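Local coordinates for uncharacterized protein (Bacteroides vulgatus, PDB 4R8O) that is of unknown function but folds as a single-layer antiparallel beta-sheet built from consecutive beta-hairpins, a member of the DUF3836 family, at residues 39-44 against 48-53; 69-72 against 77-80. All blocks are in the same frame, centred on the assembly; numbering follows the deposited sequence.

Running from the N terminus, the chain first lays down strands 8-15 and 18-28, then enters strand 31-42, whose end forms the first half of contact 1. A short turn brings it back as strand 48-57, so contact 1 closes the turn of this hairpin, with three residues between its segments. Strand 62-73 follows, and contact 2 closes the next hairpin by pairing 69-72 with 77-80 across four residues. The two closures are in series, neither enclosing nor crossing the other, with centres about 11 Å apart. Strands 48-57 and 62-73 are sheet neighbours, and Thr49 O lies 2.9 Å from Tyr71 N, a probable hydrogen bond joining the two hairpins.

Contact 1: 39-44 against 48-53; sequences NYKYDA and RTEDEA
Arg48 reaches across to Tyr42 and Tyr40. With CG anti to the backbone N (chi1 -175°), the chain sets out along the Tyr42 ring: Arg48 CB lies 3.8 Å from Tyr42 CE2, and CG sits over one face of that ring, towards its rim. Arg48 CD comes 3.7 Å from Tyr40 CD1, and the bend at chi3 (-77°) beyond it swings NE and the guanidinium between the two tyrosines. The guanidinium serves them in different ways. Its side-on edge grips a single oxygen: Arg48 NH2 donates to Tyr42 OH at 2.6 Å, and Arg48 NE donates to the same atom at 3.1 Å, along a more bent path. Its face lies on the Tyr40 ring, the planes 22° apart, with Arg48 CZ 4.0 Å from the ring centroid and NH1 3.9 Å from Tyr40 CE1, a stacked cation-pi contact offset toward the rim. Together the edge grip and the stack would restrict rotation of the guanidinium. Asp51 runs alongside Tyr40, its CG 3.6 Å from Tyr40 CE1, while its OD1 is hydrogen-bonded to His38.

The backbone evidence for an antiparallel hairpin is firmest at Asn39 and Glu52, where Asn39 N donates to Glu52 O at 2.8 Å and Glu52 N donates back to Asn39 O. The hairpin sits within a continuous sheet: strand 18-28 flanks 31-42, with Val19 O also bonded to Tyr42 OH, and strand 62-73 flanks 48-57 on its other side, where Arg48 O accepts a hydrogen bond from Tyr73 OH.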
loop_
_atom_site.group_PDB
_atom_site.type_symbol
_atom_site.label_atom_id
_atom_site.label_comp_id
_atom_site.label_asym_id
_atom_site.label_seq_id
_atom_site.Cartn_x
_atom_site.Cartn_y
_atom_site.Cartn_z
ATOM N N ASN A 39 -0.688 0.502 -3.877
ATOM C CA ASN A 39 0.197 0.709 -5.041
ATOM C C ASN A 39 1.535 0.102 -4.667
ATOM O O ASN A 39 2.102 0.472 -3.662
ATOM C CB ASN A 39 0.299 2.186 -5.298
ATOM C CG ASN A 39 -1.078 2.821 -5.550
ATOM O OD1 ASN A 39 -1.843 2.341 -6.407
ATOM N ND2 ASN A 39 -1.413 3.876 -4.804
ATOM N N TYR A 40 1.998 -0.862 -5.465
ATOM C CA TYR A 40 3.207 -1.635 -5.211
ATOM C C TYR A 40 4.358 -1.277 -6.163
ATOM O O TYR A 40 4.099 -1.004 -7.319
ATOM C CB TYR A 40 2.896 -3.106 -5.456
ATOM C CG TYR A 40 1.762 -3.618 -4.659
ATOM C CD1 TYR A 40 1.902 -3.831 -3.304
ATOM C CD2 TYR A 40 0.546 -3.922 -5.257
ATOM C CE1 TYR A 40 0.848 -4.325 -2.547
ATOM C CE2 TYR A 40 -0.521 -4.413 -4.525
ATOM C CZ TYR A 40 -0.367 -4.613 -3.165
ATOM O OH TYR A 40 -1.420 -5.077 -2.416
ATOM N N LYS A 41 5.606 -1.327 -5.681
ATOM C CA LYS A 41 6.819 -1.092 -6.495
ATOM C C LYS A 41 7.719 -2.269 -6.280
ATOM O O LYS A 41 7.681 -2.884 -5.226
ATOM C CB LYS A 41 7.563 0.175 -6.060
ATOM C CG LYS A 41 6.646 1.375 -5.901
ATOM C CD LYS A 41 7.300 2.745 -6.037
ATOM C CE LYS A 41 6.252 3.791 -6.483
ATOM N NZ LYS A 41 5.438 3.477 -7.719
ATOM N N TYR A 42 8.551 -2.581 -7.258
ATOM C CA TYR A 42 9.442 -3.761 -7.181
ATOM C C TYR A 42 10.849 -3.330 -7.529
ATOM O O TYR A 42 11.022 -2.276 -8.114
ATOM C CB TYR A 42 8.921 -4.864 -8.124
ATOM C CG TYR A 42 7.543 -5.408 -7.716
ATOM C CD1 TYR A 42 6.375 -4.682 -7.965
ATOM C CD2 TYR A 42 7.408 -6.628 -7.059
ATOM C CE1 TYR A 42 5.113 -5.145 -7.564
ATOM C CE2 TYR A 42 6.147 -7.102 -6.647
ATOM C CZ TYR A 42 5.005 -6.355 -6.903
ATOM O OH TYR A 42 3.761 -6.809 -6.517
ATOM N N ASP A 43 11.852 -4.098 -7.127
ATOM C CA ASP A 43 13.238 -3.827 -7.548
ATOM C C ASP A 43 13.500 -4.468 -8.916
ATOM O O ASP A 43 12.582 -4.949 -9.534
ATOM C CB ASP A 43 14.227 -4.297 -6.484
ATOM C CG ASP A 43 14.148 -5.780 -6.198
ATOM O OD1 ASP A 43 13.898 -6.620 -7.109
ATOM O OD2 ASP A 43 14.312 -6.089 -5.018
ATOM N N ALA A 44 14.755 -4.497 -9.362
ATOM C CA ALA A 44 15.145 -5.125 -10.646
ATOM C C ALA A 44 15.014 -6.644 -10.598
ATOM O O ALA A 44 14.430 -7.250 -11.505
ATOM C CB ALA A 44 16.562 -4.734 -11.039
ATOM N N ARG A 48 9.217 -7.184 -4.022
ATOM C CA ARG A 48 8.399 -6.067 -3.705
ATOM C C ARG A 48 9.133 -5.129 -2.765
ATOM O O ARG A 48 9.689 -5.561 -1.766
ATOM C CB ARG A 48 7.104 -6.518 -3.054
ATOM C CG ARG A 48 6.131 -5.368 -2.813
ATOM C CD ARG A 48 4.797 -5.908 -2.356
ATOM N NE ARG A 48 4.033 -6.472 -3.485
ATOM C CZ ARG A 48 2.996 -7.314 -3.384
ATOM N NH1 ARG A 48 2.573 -7.763 -2.192
ATOM N NH2 ARG A 48 2.385 -7.746 -4.495
ATOM N N THR A 49 9.040 -3.836 -3.056
ATOM C CA THR A 49 9.759 -2.806 -2.298
ATOM C C THR A 49 8.892 -1.839 -1.544
ATOM O O THR A 49 9.272 -1.412 -0.459
ATOM C CB THR A 49 10.696 -2.085 -3.249
ATOM O OG1 THR A 49 11.854 -2.911 -3.341
ATOM C CG2 THR A 49 11.133 -0.728 -2.743
ATOM N N GLU A 50 7.768 -1.457 -2.115
ATOM C CA GLU A 50 6.804 -0.595 -1.426
ATOM C C GLU A 50 5.452 -1.248 -1.447
ATOM O O GLU A 50 5.207 -2.207 -2.155
ATOM C CB GLU A 50 6.699 0.739 -2.137
ATOM C CG GLU A 50 6.306 1.941 -1.291
ATOM C CD GLU A 50 6.620 3.201 -2.057
ATOM O OE1 GLU A 50 7.833 3.497 -2.264
ATOM O OE2 GLU A 50 5.678 3.853 -2.534
ATOM N N ASP A 51 4.573 -0.705 -0.640
ATOM C CA ASP A 51 3.179 -1.081 -0.612
ATOM C C ASP A 51 2.484 0.112 -0.029
ATOM O O ASP A 51 2.244 0.154 1.161
ATOM C CB ASP A 51 2.975 -2.350 0.267
ATOM C CG ASP A 51 1.498 -2.677 0.536
ATOM O OD1 ASP A 51 0.623 -1.872 0.161
ATOM O OD2 ASP A 51 1.212 -3.762 1.116
ATOM N N GLU A 52 2.185 1.072 -0.873
ATOM C CA GLU A 52 1.508 2.288 -0.451
ATOM C C GLU A 52 0.020 2.010 -0.312
ATOM O O GLU A 52 -0.621 1.558 -1.251
ATOM C CB GLU A 52 1.734 3.377 -1.491
ATOM C CG GLU A 52 1.301 4.742 -1.034
ATOM C CD GLU A 52 1.378 5.777 -2.130
ATOM O OE1 GLU A 52 2.024 5.540 -3.179
ATOM O OE2 GLU A 52 0.802 6.851 -1.942
ATOM N N ALA A 53 -0.531 2.338 0.839
ATOM C CA ALA A 53 -1.930 2.022 1.213
ATOM C C ALA A 53 -2.716 3.301 1.263
ATOM O O ALA A 53 -2.525 4.088 2.189
ATOM C CB ALA A 53 -1.930 1.392 2.579
#

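Contact 2: 69-72 against 77-80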
loop_
_atom_site.group_PDB
_atom_site.type_symbol
_atom_site.label_atom_id
_atom_site.label_comp_id
_atom_site.label_asym_id
_atom_site.label_seq_id
_atom_site.Cartn_x
_atom_site.Cartn_y
_atom_site.Cartn_z
ATOM N N ILE A 69 4.540 0.974 3.487
ATOM C CA ILE A 69 5.497 0.013 3.979
ATOM C C ILE A 69 6.593 -0.161 2.940
ATOM O O ILE A 69 6.304 -0.192 1.745
ATOM C CB ILE A 69 4.871 -1.359 4.096
ATOM C CG1 ILE A 69 3.547 -1.287 4.879
ATOM C CG2 ILE A 69 5.847 -2.302 4.769
ATOM C CD1 ILE A 69 2.719 -2.562 4.796
ATOM N N ARG A 70 7.827 -0.325 3.407
ATOM C CA ARG A 70 9.013 -0.438 2.550
ATOM C C ARG A 70 9.825 -1.612 3.011
ATOM O O ARG A 70 10.009 -1.777 4.208
ATOM C CB ARG A 70 9.820 0.845 2.593
ATOM C CG ARG A 70 9.040 1.954 1.893
ATOM C CD ARG A 70 9.813 3.228 1.526
ATOM N NE ARG A 70 8.806 4.273 1.382
ATOM C CZ ARG A 70 9.000 5.596 1.392
ATOM N NH1 ARG A 70 10.216 6.139 1.490
ATOM N NH2 ARG A 70 7.939 6.406 1.279
ATOM N N TYR A 71 10.241 -2.452 2.071
ATOM C CA TYR A 71 10.889 -3.724 2.379
ATOM C C TYR A 71 12.307 -3.664 1.879
ATOM O O TYR A 71 12.555 -3.108 0.806
ATOM C CB TYR A 71 10.147 -4.850 1.700
ATOM C CG TYR A 71 8.681 -5.044 2.126
ATOM C CD1 TYR A 71 8.349 -5.770 3.280
ATOM C CD2 TYR A 71 7.623 -4.555 1.338
ATOM C CE1 TYR A 71 7.018 -5.987 3.654
ATOM C CE2 TYR A 71 6.281 -4.772 1.707
ATOM C CZ TYR A 71 5.994 -5.490 2.863
ATOM O OH TYR A 71 4.694 -5.734 3.240
ATOM N N THR A 72 13.236 -4.163 2.692
ATOM C CA THR A 72 14.644 -4.209 2.351
ATOM C C THR A 72 15.142 -5.611 2.571
ATOM O O THR A 72 14.837 -6.240 3.596
ATOM C CB THR A 72 15.417 -3.263 3.230
ATOM O OG1 THR A 72 14.820 -1.966 3.122
ATOM C CG2 THR A 72 16.889 -3.213 2.818
ATOM N N SER A 77 18.263 -11.472 5.952
ATOM C CA SER A 77 17.323 -10.679 6.704
ATOM C C SER A 77 16.502 -9.732 5.819
ATOM O O SER A 77 17.044 -9.069 4.937
ATOM C CB SER A 77 18.128 -9.898 7.747
ATOM O OG SER A 77 17.381 -8.897 8.386
HETATM N N MSE A 78 15.194 -9.715 6.039
HETATM C CA MSE A 78 14.344 -8.679 5.482
HETATM C C MSE A 78 13.996 -7.681 6.538
HETATM O O MSE A 78 13.579 -8.055 7.624
HETATM C CB MSE A 78 13.036 -9.214 4.940
HETATM C CG MSE A 78 12.319 -8.147 4.112
HETATM SE SE MSE A 78 10.676 -8.858 3.320
HETATM C CE MSE A 78 9.616 -9.311 4.908
ATOM N N THR A 79 14.079 -6.399 6.195
ATOM C CA THR A 79 13.658 -5.316 7.081
ATOM C C THR A 79 12.454 -4.574 6.502
ATOM O O THR A 79 12.500 -4.101 5.355
ATOM C CB THR A 79 14.791 -4.325 7.291
ATOM O OG1 THR A 79 15.992 -5.042 7.632
ATOM C CG2 THR A 79 14.438 -3.330 8.393
ATOM N N THR A 80 11.402 -4.426 7.315
ATOM C CA THR A 80 10.171 -3.754 6.901
ATOM C C THR A 80 10.032 -2.509 7.740
ATOM O O THR A 80 10.120 -2.557 8.970
ATOM C CB THR A 80 8.924 -4.638 7.080
ATOM O OG1 THR A 80 8.381 -4.456 8.385
ATOM C CG2 THR A 80 9.256 -6.086 6.910
#
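Tyr71 meets Met78 and Thr80 across an antiparallel beta-hairpin, formed by strands 62-73 and 78-86 of the single-layer sheet. Two backbone bonds define the pairing at Thr72 and Thr79: Thr79 N donates to Thr72 O at 2.7 Å, and Thr72 N donates to Thr79 O at 2.8 Å, the latter more bent. Tyr71 and Thr80 form the adjoining non-hydrogen-bonded pair, and their side chains share one face of the sheet.

On that face the orientation is slanted throughout. In Tyr71, chi1 of -62° puts CG anti to the carbonyl carbon, and chi2 of -83° turns the ring to bring its CD1-CE1 border to the partner strand. Thr80 sends its methyl there, CG2 lying 3.8 Å from Tyr71 CD1, neither squarely over the ring nor at its edge. Met78, a selenomethionine, crosses the same tyrosine obliquely: its selenium is 3.9 Å from Tyr71 CD1, and the line from the ring centroid to SE, 5.0 Å long, leans 59° from the ring normal, a slanting Met-aromatic contact. Within the strand, Ile69 CG2 rests over one face of the ring, near its rim. A serine in place of Tyr71 would probably leave the selenium and the Thr80 methyl without their aromatic neighbour and open a gap beside Ile69.

Beyond the pair, strand 91-102 lines the far side of 78-86, its Thr99 and Thr101 touching Thr79, while Arg70 makes a cation-pi contact with Tyr83. At the turn end, Thr72 O accepts more than its amide bond: Met78 CA approaches it at 3.1 Å in a CA-H...O contact, and Met78 CG lies 3.2 Å from the same oxygen.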